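Local coordinates for putative Lipoprotein (Clostridium perfringens, PDB 5J7R) that is of unknown function but, as a putative lipoprotein with a sporulation and spore germination family domain, may act at the cell membrane, at residues A93-S98 with A119-I124; A112-I117 with K150-E155. All coordinates share one frame; numbering follows the deposited sequence. Where two conformers were deposited one is given.

Interaction 1: A93-S98 with A119-I124; sequences AIINLS and ATITQI
Ile121, in the last turn of helix 107-121, meets two side chains of strand 92-97, Ala93 and Ile95. The contact is purely apolar and small, with 89 Å² buried in all. Its closer part is at the start of the strand segment, where the Ala93 CB methyl lies 3.9 Å from Ile121 CG2. The second touch is longer, with Ile95 CD1 at 4.2 Å from Ile121 CG1. The side chains of Ile95 and Ile121 point opposite ways and lie alongside each other. The branches of Ile121 divide the work: with chi1 at -68°, CG2 stands anti to the backbone N and serves Ala93, while CG1 lies beside that N and serves Ile95. All three residues are buried. Phe86 of strand 83-89 touches both Ala93 and Ile95, and Ile60 of helix 51-65 touches both isoleucines.

Away from the strand the helix end is more polar. It is partly exposed at Thr122 and Gln123, and partly covered by the second subunit. A type I beta turn runs from Ile121 to Ile124. Gln123 folds back so that its NE2 donates to Thr120 O at 3.0 Å, in the carbonyl plane and on a lone pair. The same NE2 also bonds to Ser28 O of the second subunit. Helix 107-121 connects the parallel strands 92-97 and 129-134, and this contact packs it on the first of them, as in a beta-alpha-beta crossover.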
loop_
_atom_site.group_PDB
_atom_site.type_symbol
_atom_site.label_atom_id
_atom_site.label_comp_id
_atom_site.label_asym_id
_atom_site.label_seq_id
_atom_site.Cartn_x
_atom_site.Cartn_y
_atom_site.Cartn_z
ATOM N N ALA A 93 12.104 7.651 9.676
ATOM C CA ALA A 93 12.311 6.478 8.850
ATOM C C ALA A 93 13.714 5.948 9.126
ATOM O O ALA A 93 14.702 6.610 8.817
ATOM C CB ALA A 93 12.160 6.831 7.387
ATOM N N ILE A 94 13.787 4.766 9.735
ATOM C CA ILE A 94 15.057 4.131 10.058
ATOM C C ILE A 94 15.446 3.319 8.842
ATOM O O ILE A 94 14.892 2.243 8.596
ATOM C CB ILE A 94 14.947 3.183 11.257
ATOM C CG1 ILE A 94 14.445 3.907 12.466
ATOM C CG2 ILE A 94 16.303 2.669 11.674
ATOM C CD1 ILE A 94 13.998 2.956 13.536
ATOM N N ILE A 95 16.408 3.832 8.092
ATOM C CA ILE A 95 16.881 3.185 6.882
ATOM C C ILE A 95 18.182 2.490 7.218
ATOM O O ILE A 95 19.222 3.129 7.347
ATOM C CB ILE A 95 17.083 4.216 5.757
ATOM C CG1 ILE A 95 15.795 5.014 5.552
ATOM C CG2 ILE A 95 17.524 3.519 4.478
ATOM C CD1 ILE A 95 15.921 6.180 4.597
ATOM N N ASN A 96 18.114 1.168 7.325
ATOM C CA ASN A 96 19.259 0.357 7.675
ATOM C C ASN A 96 19.910 -0.235 6.434
ATOM O O ASN A 96 19.360 -1.133 5.806
ATOM C CB ASN A 96 18.802 -0.741 8.624
ATOM C CG ASN A 96 19.943 -1.566 9.155
ATOM O OD1 ASN A 96 21.101 -1.126 9.166
ATOM N ND2 ASN A 96 19.628 -2.758 9.635
ATOM N N LEU A 97 21.109 0.252 6.116
ATOM C CA LEU A 97 21.852 -0.180 4.928
ATOM C C LEU A 97 23.032 -1.058 5.291
ATOM O O LEU A 97 23.407 -1.152 6.451
ATOM C CB LEU A 97 22.357 1.053 4.166
ATOM C CG LEU A 97 21.288 2.090 3.777
ATOM C CD1 LEU A 97 21.939 3.325 3.178
ATOM C CD2 LEU A 97 20.247 1.514 2.823
ATOM N N SER A 98 23.603 -1.712 4.283
ATOM C CA SER A 98 24.769 -2.571 4.473
ATOM C C SER A 98 26.039 -1.720 4.405
ATOM O O SER A 98 25.985 -0.523 4.085
ATOM C CB SER A 98 24.818 -3.652 3.394
ATOM O OG SER A 98 24.921 -3.081 2.100
ATOM N N ALA A 119 14.129 13.672 -0.006
ATOM C CA ALA A 119 13.087 14.103 -0.928
ATOM C C ALA A 119 12.218 12.920 -1.347
ATOM O O ALA A 119 11.011 13.066 -1.513
ATOM C CB ALA A 119 13.692 14.767 -2.146
ATOM N N THR A 120 12.838 11.757 -1.509
ATOM C CA THR A 120 12.105 10.565 -1.925
ATOM C C THR A 120 11.236 10.022 -0.794
ATOM O O THR A 120 10.042 9.810 -0.982
ATOM C CB THR A 120 13.061 9.469 -2.401
ATOM O OG1 THR A 120 13.882 9.984 -3.461
ATOM C CG2 THR A 120 12.291 8.242 -2.892
ATOM N N ILE A 121 11.841 9.827 0.370
ATOM C CA ILE A 121 11.137 9.301 1.538
ATOM C C ILE A 121 10.092 10.223 2.155
ATOM O O ILE A 121 9.015 9.753 2.519
ATOM C CB ILE A 121 12.127 8.814 2.618
ATOM C CG1 ILE A 121 12.868 7.580 2.118
ATOM C CG2 ILE A 121 11.405 8.434 3.902
ATOM C CD1 ILE A 121 11.972 6.375 1.837
ATOM N N THR A 122 10.373 11.522 2.242
ATOM C CA THR A 122 9.401 12.462 2.827
ATOM C C THR A 122 8.121 12.612 2.008
ATOM O O THR A 122 7.229 13.370 2.384
ATOM C CB THR A 122 10.022 13.831 3.142
ATOM O OG1 THR A 122 10.599 14.385 1.952
ATOM C CG2 THR A 122 11.083 13.687 4.214
ATOM N N GLN A 123 8.035 11.916 0.876
ATOM C CA GLN A 123 6.807 11.911 0.084
ATOM C C GLN A 123 5.748 11.174 0.903
ATOM O O GLN A 123 4.562 11.396 0.724
ATOM C CB GLN A 123 6.994 11.212 -1.270
ATOM C CG GLN A 123 7.586 12.074 -2.366
ATOM C CD GLN A 123 7.878 11.321 -3.672
ATOM O OE1 GLN A 123 7.513 11.783 -4.760
ATOM N NE2 GLN A 123 8.528 10.174 -3.579
ATOM N N ILE A 124 6.191 10.261 1.765
ATOM C CA ILE A 124 5.287 9.513 2.636
ATOM C C ILE A 124 4.990 10.516 3.758
ATOM O O ILE A 124 5.883 10.806 4.550
ATOM C CB ILE A 124 5.950 8.224 3.149
ATOM C CG1 ILE A 124 6.278 7.301 1.966
ATOM C CG2 ILE A 124 5.019 7.507 4.116
ATOM C CD1 ILE A 124 7.063 6.055 2.325
#

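Interaction 2: A112-I117 with K150-E155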
loop_
_atom_site.group_PDB
_atom_site.type_symbol
_atom_site.label_atom_id
_atom_site.label_comp_id
_atom_site.label_asym_id
_atom_site.label_seq_id
_atom_site.Cartn_x
_atom_site.Cartn_y
_atom_site.Cartn_z
ATOM N N ALA A 112 23.924 15.541 -2.263
ATOM C CA ALA A 112 22.860 15.179 -3.206
ATOM C C ALA A 112 22.230 13.858 -2.778
ATOM O O ALA A 112 21.020 13.680 -2.876
ATOM C CB ALA A 112 23.406 15.077 -4.619
ATOM N N THR A 113 23.060 12.939 -2.291
ATOM C CA THR A 113 22.592 11.647 -1.816
ATOM C C THR A 113 21.620 11.811 -0.657
ATOM O O THR A 113 20.515 11.273 -0.693
ATOM C CB THR A 113 23.764 10.759 -1.369
ATOM O OG1 THR A 113 24.543 10.400 -2.512
ATOM C CG2 THR A 113 23.265 9.479 -0.689
ATOM N N LEU A 114 22.021 12.566 0.360
ATOM C CA LEU A 114 21.158 12.781 1.525
ATOM C C LEU A 114 19.875 13.540 1.149
ATOM O O LEU A 114 18.791 13.204 1.632
ATOM C CB LEU A 114 21.922 13.488 2.649
ATOM C CG LEU A 114 23.222 12.794 3.100
ATOM C CD1 LEU A 114 23.854 13.580 4.242
ATOM C CD2 LEU A 114 23.023 11.341 3.508
ATOM N N GLU A 115 19.992 14.545 0.284
ATOM C CA GLU A 115 18.816 15.301 -0.152
ATOM C C GLU A 115 17.890 14.421 -1.007
ATOM O O GLU A 115 16.671 14.566 -0.941
ATOM C CB GLU A 115 19.204 16.568 -0.920
ATOM C CG GLU A 115 19.860 17.637 -0.055
ATOM C CD GLU A 115 20.245 18.901 -0.819
ATOM O OE1 GLU A 115 20.215 18.872 -2.058
ATOM O OE2 GLU A 115 20.601 19.922 -0.183
ATOM N N GLY A 116 18.477 13.516 -1.796
ATOM C CA GLY A 116 17.708 12.601 -2.652
ATOM C C GLY A 116 16.905 11.573 -1.856
ATOM O O GLY A 116 15.757 11.290 -2.176
ATOM N N ILE A 117 17.520 11.031 -0.812
ATOM C CA ILE A 117 16.862 10.069 0.056
ATOM C C ILE A 117 15.701 10.777 0.778
ATOM O O ILE A 117 14.580 10.280 0.783
ATOM C CB ILE A 117 17.854 9.436 1.053
ATOM C CG1 ILE A 117 18.902 8.631 0.279
ATOM C CG2 ILE A 117 17.134 8.497 2.020
ATOM C CD1 ILE A 117 20.054 8.115 1.122
ATOM N N LYS A 150 22.663 11.225 14.128
ATOM C CA LYS A 150 21.316 11.285 14.691
ATOM C C LYS A 150 20.287 11.459 13.554
ATOM O O LYS A 150 20.665 11.564 12.376
ATOM C CB LYS A 150 21.255 12.429 15.732
ATOM C CG LYS A 150 22.429 12.401 16.701
ATOM C CD LYS A 150 22.387 13.539 17.705
ATOM C CE LYS A 150 23.666 13.647 18.517
ATOM N NZ LYS A 150 23.758 14.863 19.376
ATOM N N PRO A 151 18.980 11.411 13.880
ATOM C CA PRO A 151 17.973 11.609 12.826
ATOM C C PRO A 151 18.039 13.027 12.264
ATOM O O PRO A 151 18.428 13.949 12.988
ATOM C CB PRO A 151 16.646 11.382 13.558
ATOM C CG PRO A 151 16.996 10.525 14.724
ATOM C CD PRO A 151 18.365 10.961 15.141
ATOM N N PHE A 152 17.663 13.203 10.996
ATOM C CA PHE A 152 17.708 14.525 10.359
ATOM C C PHE A 152 16.701 14.675 9.227
ATOM O O PHE A 152 16.284 13.690 8.616
ATOM C CB PHE A 152 19.126 14.818 9.832
ATOM C CG PHE A 152 19.601 13.859 8.775
ATOM C CD1 PHE A 152 20.196 12.660 9.127
ATOM C CD2 PHE A 152 19.463 14.159 7.428
ATOM C CE1 PHE A 152 20.619 11.761 8.161
ATOM C CE2 PHE A 152 19.892 13.269 6.454
ATOM C CZ PHE A 152 20.473 12.068 6.823
ATOM N N GLY A 153 16.315 15.925 8.976
ATOM C CA GLY A 153 15.377 16.284 7.914
ATOM C C GLY A 153 16.106 17.168 6.917
ATOM O O GLY A 153 17.323 17.335 7.014
ATOM N N LYS A 154 15.365 17.722 5.957
ATOM C CA LYS A 154 15.935 18.600 4.918
ATOM C C LYS A 154 16.651 19.807 5.540
ATOM O O LYS A 154 17.808 20.090 5.211
ATOM C CB LYS A 154 14.826 19.102 3.970
ATOM C CG LYS A 154 15.335 19.942 2.773
ATOM C CD LYS A 154 16.055 19.147 1.701
ATOM C CE LYS A 154 15.122 18.221 0.930
ATOM N NZ LYS A 154 15.842 17.436 -0.108
ATOM N N GLU A 155 15.950 20.498 6.442
ATOM C CA GLU A 155 16.469 21.693 7.135
ATOM C C GLU A 155 17.799 21.475 7.861
ATOM O O GLU A 155 18.648 22.359 7.890
ATOM C CB GLU A 155 15.453 22.186 8.175
ATOM C CG GLU A 155 14.092 22.574 7.618
ATOM C CD GLU A 155 14.169 23.721 6.631
ATOM O OE1 GLU A 155 13.138 24.032 6.000
ATOM O OE2 GLU A 155 15.259 24.311 6.487
#
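Leu114 and Phe152 make the apolar half of this contact, and Glu115 and Lys154 the polar half. In the apolar half, Leu114 CD2 comes obliquely to the Phe152 ring and is 4.2 Å from CZ. Both residues are buried. The CB of each points toward the opposing segment. Within its own segment the ring has the carbonyl oxygen of Lys150 at its edge, in the ring plane.

The polar half is more open: Glu115 and Lys154 are both partly exposed. Lys154 NZ gives a weak hydrogen bond to the backbone oxygen of Glu115, at 3.1 Å. The lysine chain starts with CG anti to the backbone N (chi1 -175°), then bends at chi2 and chi3, which brings its end back to the helix. It crosses the Glu115 side chain at about a right angle, and NZ also lies 3.6 Å from Glu115 CB. The carboxylate is not in contact with the amine: Glu115 OE1 is 5.0 Å from Lys154 NZ. The opposite charges may still attract weakly. Glu115 OE2 is instead bonded to Gln111 NE2, one helical turn earlier.

Ile42 of the second subunit packs on both Glu115 and Lys154. On the inner side, Phe152 reaches Ile118 of helix 107-121, while Leu114 touches Ile132. The Phe152 backbone hydrogen-bonds to that of Ile130, so segment 150-155 meets strand 129-134, outermost in its sheet within this chain, and packs against the helix.

How the interactions relate
Both interactions use helix 107-121, but at different turns and with different partners. The centre of interaction 1 is about 4 Å from the centre of the chain, and every residue that touches is buried. It joins the helix end to the sheet by aliphatic side chains alone. The centre of interaction 2 is about 13 Å from that of the chain, and the contact is partly buried. There a loop adds an aromatic ring on the inside and a partly exposed lysine on the outside. The two meet at two places, Ile95 CD1 on Ile117 CG2 at 3.7 Å and Ala119 CB on Lys154 NZ at 4.0 Å. Both also touch the second subunit, interaction 1 partly through hydrogen bonds and interaction 2 through packing.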